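Local coordinates for dITP/XTP pyrophosphatase (Mycobacteroides abscessus, PDB 6WWD), which probably hydrolyses non-canonical purine nucleoside triphosphates such as XTP, dITP and ITP to monophosphates and diphosphate, clearing them from the nucleotide pool, at residues P37-V42 / V61-L66; N52-A57 / E134-G139. One frame throughout, in Å; residues are numbered along the deposited sequence.

Contact 1 (P37-V42 / V61-L66); sequences PEYEEV and VKHTGL
Tyr39 and His63 form an offset, nearly parallel ring stack at the surface, where the loop between strand 29-31 and helix 49-64 passes the C-terminal end of that helix. The two planes differ by 7° and the ring centroids are 4.1 Å apart. The slip sends the imidazole toward the near end of the tyrosine: His63 ND1 lies over one face, 3.4 Å from Tyr39 CG, while the phenolic end reaches on past the imidazole. The His63 CB methylene adds to the packing, 3.7 Å from Tyr39 CD2. Because of the same slip, Tyr39 CB sits squarely over the centre of the imidazole, 3.5 Å from the centroid, a CH-pi contact beside the stack. Tyr39 can lay its ring this way because CG stands between its backbone N and carbonyl carbon (chi1 56°). His63 is steadied from its own helix by a hydrogen bond of ND1 with the backbone O of Glu59, one turn earlier, which limits the rotation of the imidazole. No hydrogen bond joins the two segments.

Just beyond the stack the helix stops. Gly65 leaves it with positive phi, and Thr64 OG1 accepts from Leu66 N (3.1 Å) in an ST turn that leads into strand 67-77. Tyr39 packs on Leu33, and Thr64 on Val36 and Leu4, which puts this end of the helix next to strand 2-5, an inner strand between its parallel partners 29-31 and 67-77.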
# COMPACT_ATOMS: atom_id res chain seq x y z
N PRO D 37 -8.75 -10.71 34.02
CA PRO D 37 -9.79 -9.67 34.08
C PRO D 37 -10.07 -9.04 32.72
O PRO D 37 -9.17 -8.85 31.90
CB PRO D 37 -9.22 -8.67 35.08
CG PRO D 37 -8.41 -9.54 36.00
CD PRO D 37 -7.82 -10.62 35.15
N GLU D 38 -11.34 -8.75 32.49
CA GLU D 38 -11.76 -8.13 31.25
C GLU D 38 -11.06 -6.80 31.05
O GLU D 38 -10.87 -6.03 32.00
CB GLU D 38 -13.28 -7.92 31.26
CG GLU D 38 -13.91 -7.88 29.88
CD GLU D 38 -15.44 -7.77 29.94
OE1 GLU D 38 -15.94 -7.03 30.82
OE2 GLU D 38 -16.13 -8.42 29.12
N TYR D 39 -10.69 -6.52 29.82
CA TYR D 39 -10.16 -5.21 29.49
C TYR D 39 -10.74 -4.75 28.17
O TYR D 39 -11.25 -5.55 27.38
CB TYR D 39 -8.63 -5.22 29.45
CG TYR D 39 -7.98 -6.23 28.52
CD1 TYR D 39 -7.81 -5.95 27.16
CD2 TYR D 39 -7.46 -7.43 29.01
CE1 TYR D 39 -7.19 -6.86 26.30
CE2 TYR D 39 -6.83 -8.34 28.17
CZ TYR D 39 -6.70 -8.05 26.81
OH TYR D 39 -6.07 -8.95 25.97
N GLU D 40 -10.68 -3.44 27.94
CA GLU D 40 -11.29 -2.86 26.75
C GLU D 40 -10.53 -3.29 25.50
O GLU D 40 -9.31 -3.13 25.41
CB GLU D 40 -11.31 -1.34 26.88
CG GLU D 40 -11.59 -0.60 25.59
CD GLU D 40 -11.47 0.90 25.77
OE1 GLU D 40 -12.38 1.50 26.39
OE2 GLU D 40 -10.46 1.47 25.31
N GLU D 41 -11.26 -3.85 24.54
CA GLU D 41 -10.70 -4.29 23.27
C GLU D 41 -10.99 -3.25 22.18
O GLU D 41 -12.15 -3.00 21.85
CB GLU D 41 -11.23 -5.68 22.92
CG GLU D 41 -10.57 -6.79 23.75
CD GLU D 41 -11.47 -7.99 23.98
OE1 GLU D 41 -11.41 -8.58 25.08
OE2 GLU D 41 -12.25 -8.35 23.06
N VAL D 42 -9.94 -2.66 21.65
CA VAL D 42 -10.06 -1.58 20.67
C VAL D 42 -10.62 -2.14 19.36
O VAL D 42 -10.15 -3.19 18.89
CB VAL D 42 -8.71 -0.90 20.47
CG1 VAL D 42 -8.78 0.18 19.43
CG2 VAL D 42 -8.22 -0.34 21.80
N VAL D 61 -0.33 -8.57 26.60
CA VAL D 61 0.84 -8.45 27.47
C VAL D 61 0.65 -7.29 28.44
O VAL D 61 0.98 -7.39 29.63
CB VAL D 61 2.12 -8.27 26.64
CG1 VAL D 61 3.35 -8.13 27.55
CG2 VAL D 61 2.30 -9.45 25.67
N LYS D 62 0.11 -6.18 27.94
CA LYS D 62 -0.03 -4.97 28.75
C LYS D 62 -0.85 -5.22 30.01
O LYS D 62 -0.53 -4.67 31.08
CB LYS D 62 -0.66 -3.86 27.90
CG LYS D 62 -1.13 -2.63 28.65
CD LYS D 62 -1.67 -1.61 27.63
CE LYS D 62 -2.50 -0.50 28.26
NZ LYS D 62 -2.00 0.87 27.89
N HIS D 63 -1.89 -6.05 29.92
CA HIS D 63 -2.80 -6.26 31.03
C HIS D 63 -2.44 -7.45 31.91
O HIS D 63 -3.01 -7.59 32.99
CB HIS D 63 -4.23 -6.44 30.51
CG HIS D 63 -4.83 -5.16 30.01
ND1 HIS D 63 -4.87 -4.84 28.67
CD2 HIS D 63 -5.34 -4.10 30.67
CE1 HIS D 63 -5.42 -3.65 28.52
NE2 HIS D 63 -5.71 -3.18 29.72
N THR D 64 -1.54 -8.33 31.47
CA THR D 64 -1.24 -9.54 32.23
C THR D 64 0.23 -9.78 32.53
O THR D 64 0.53 -10.54 33.46
CB THR D 64 -1.77 -10.78 31.48
OG1 THR D 64 -0.98 -10.99 30.32
CG2 THR D 64 -3.26 -10.60 31.08
N GLY D 65 1.15 -9.16 31.78
CA GLY D 65 2.56 -9.48 31.88
C GLY D 65 2.96 -10.82 31.31
O GLY D 65 4.15 -11.15 31.33
N LEU D 66 2.01 -11.57 30.75
CA LEU D 66 2.27 -12.83 30.09
C LEU D 66 2.57 -12.61 28.62
O LEU D 66 2.07 -11.67 27.99
CB LEU D 66 1.07 -13.77 30.23
CG LEU D 66 0.60 -14.03 31.67
CD1 LEU D 66 -0.70 -14.82 31.70
CD2 LEU D 66 1.70 -14.73 32.44

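Contact 2 (N52-A57 / E134-G139); sequences NALIKA and EVVVEG
Leu54 does nearly all the apolar work here, reaching from helix 49-64 onto strand 134-145 to meet Val136 and Glu134. Its two methyls divide the task. CD1 lies 3.8 Å from Val136 CG1, and the branch point follows it in, with Leu54 CG 3.9 Å from Val136 CB; the two side chains run at about a right angle. Val136 presents CG1 to the helix by holding it between its own backbone N and carbonyl carbon (chi1 61°). The other methyl, Leu54 CD2, turns to the start of the strand and touches Glu134 CB at 3.9 Å, so it is the aliphatic root of the glutamate that packs. The touching residues, Leu54 and Glu134 to Val136, are all buried. The segment axes approach to 8.9 Å at 140°, so the helix packs on the sheet, and Ala53 and Leu54 also rest on Ala126 of the adjacent strand 118-128.

The polar groups take their bonds elsewhere. Glu134 OE2 makes a salt bridge to Arg58, one helical turn on from Leu54, tying this strand to the same helix through a residue just outside the segment. Lys56 points its ammonium to Glu44, Asp72 and the backbone O of Asp71.

Along its backbone the strand is hydrogen-bonded to Leu127, Cys125 and Ser123 in strand 118-128. It also pairs antiparallel with a strand of the third subunit, whose Lys142 packs on Leu54 and Glu134; the sheet thus runs on across the interface, consistent with the homodimer of this HAM1-family enzyme.

With no hydrogen bond crossing between the two segments, methyl and methylene packing holds this patch together, and the one charge tied to it is Glu134, which bridges to Arg58 while its CB packs on Leu54.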
# COMPACT_ATOMS: atom_id res chain seq x y z
N ASN D 52 -3.09 -5.78 13.08
CA ASN D 52 -4.15 -5.92 14.05
C ASN D 52 -3.90 -7.09 14.99
O ASN D 52 -4.23 -7.01 16.17
CB ASN D 52 -5.49 -6.04 13.34
CG ASN D 52 -6.09 -4.68 13.02
OD1 ASN D 52 -6.69 -4.05 13.89
ND2 ASN D 52 -5.89 -4.19 11.79
N ALA D 53 -3.28 -8.17 14.51
CA ALA D 53 -2.90 -9.23 15.43
C ALA D 53 -1.89 -8.72 16.44
O ALA D 53 -2.00 -9.01 17.63
CB ALA D 53 -2.35 -10.44 14.67
N LEU D 54 -0.94 -7.89 15.98
CA LEU D 54 0.05 -7.32 16.89
C LEU D 54 -0.60 -6.39 17.92
O LEU D 54 -0.24 -6.41 19.10
CB LEU D 54 1.13 -6.57 16.11
CG LEU D 54 2.28 -7.47 15.64
CD1 LEU D 54 3.18 -6.72 14.63
CD2 LEU D 54 3.07 -7.94 16.87
N ILE D 55 -1.55 -5.56 17.48
CA ILE D 55 -2.22 -4.68 18.44
C ILE D 55 -2.87 -5.51 19.54
O ILE D 55 -2.73 -5.20 20.73
CB ILE D 55 -3.24 -3.78 17.73
CG1 ILE D 55 -2.53 -2.73 16.88
CG2 ILE D 55 -4.14 -3.10 18.77
CD1 ILE D 55 -3.47 -1.96 15.96
N LYS D 56 -3.54 -6.60 19.17
CA LYS D 56 -4.21 -7.42 20.18
C LYS D 56 -3.21 -8.10 21.12
O LYS D 56 -3.46 -8.20 22.32
CB LYS D 56 -5.10 -8.46 19.51
CG LYS D 56 -6.51 -7.95 19.31
CD LYS D 56 -7.09 -8.31 17.96
CE LYS D 56 -7.11 -9.79 17.74
NZ LYS D 56 -8.06 -10.11 16.64
N ALA D 57 -2.09 -8.59 20.58
CA ALA D 57 -1.13 -9.28 21.44
C ALA D 57 -0.45 -8.31 22.40
O ALA D 57 -0.25 -8.65 23.58
CB ALA D 57 -0.10 -10.04 20.60
N GLU D 134 8.41 -8.68 19.44
CA GLU D 134 7.21 -8.78 18.60
C GLU D 134 7.52 -9.58 17.36
O GLU D 134 8.44 -9.23 16.61
CB GLU D 134 6.68 -7.41 18.18
CG GLU D 134 6.42 -6.46 19.31
CD GLU D 134 5.81 -5.17 18.83
OE1 GLU D 134 5.76 -4.97 17.59
OE2 GLU D 134 5.39 -4.36 19.68
N VAL D 135 6.75 -10.64 17.11
CA VAL D 135 6.83 -11.41 15.89
C VAL D 135 5.42 -11.61 15.35
O VAL D 135 4.50 -11.96 16.09
CB VAL D 135 7.50 -12.79 16.11
CG1 VAL D 135 7.54 -13.57 14.80
CG2 VAL D 135 8.90 -12.64 16.73
N VAL D 136 5.25 -11.42 14.05
CA VAL D 136 3.96 -11.67 13.43
C VAL D 136 4.17 -12.53 12.20
O VAL D 136 5.19 -12.41 11.50
CB VAL D 136 3.22 -10.35 13.12
CG1 VAL D 136 3.99 -9.49 12.14
CG2 VAL D 136 1.81 -10.66 12.61
N VAL D 137 3.24 -13.46 11.98
CA VAL D 137 3.26 -14.34 10.83
C VAL D 137 1.89 -14.26 10.16
O VAL D 137 0.87 -14.07 10.83
CB VAL D 137 3.60 -15.80 11.23
CG1 VAL D 137 3.61 -16.74 10.02
CG2 VAL D 137 4.93 -15.86 11.94
N GLU D 138 1.86 -14.41 8.84
CA GLU D 138 0.58 -14.53 8.16
C GLU D 138 0.68 -15.60 7.08
O GLU D 138 1.77 -15.92 6.59
CB GLU D 138 0.10 -13.20 7.55
CG GLU D 138 0.65 -12.91 6.18
CD GLU D 138 0.05 -11.66 5.56
OE1 GLU D 138 0.50 -11.28 4.44
OE2 GLU D 138 -0.87 -11.07 6.19
N GLY D 139 -0.47 -16.19 6.77
CA GLY D 139 -0.61 -17.07 5.63
C GLY D 139 -1.70 -16.54 4.72
O GLY D 139 -2.72 -16.02 5.20

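Helix 49-64 serves both contacts: contact 2 uses mostly its N-terminal half and contact 1 its C-terminal end, with the contact centres 15 Å apart. Their characters differ accordingly, aromatic and near the surface in contact 1, aliphatic and buried in contact 2; the first is centred about 21 Å from the chain's centre, the second about 11 Å. Each lies near residues predicted for the active site. The side chain of Tyr39 is about 7 Å from that of Arg8, a predicted substrate-binding residue paired with Glu41, while that of Val136 is about 8 Å from that of Asp72, the predicted proton acceptor and magnesium ligand.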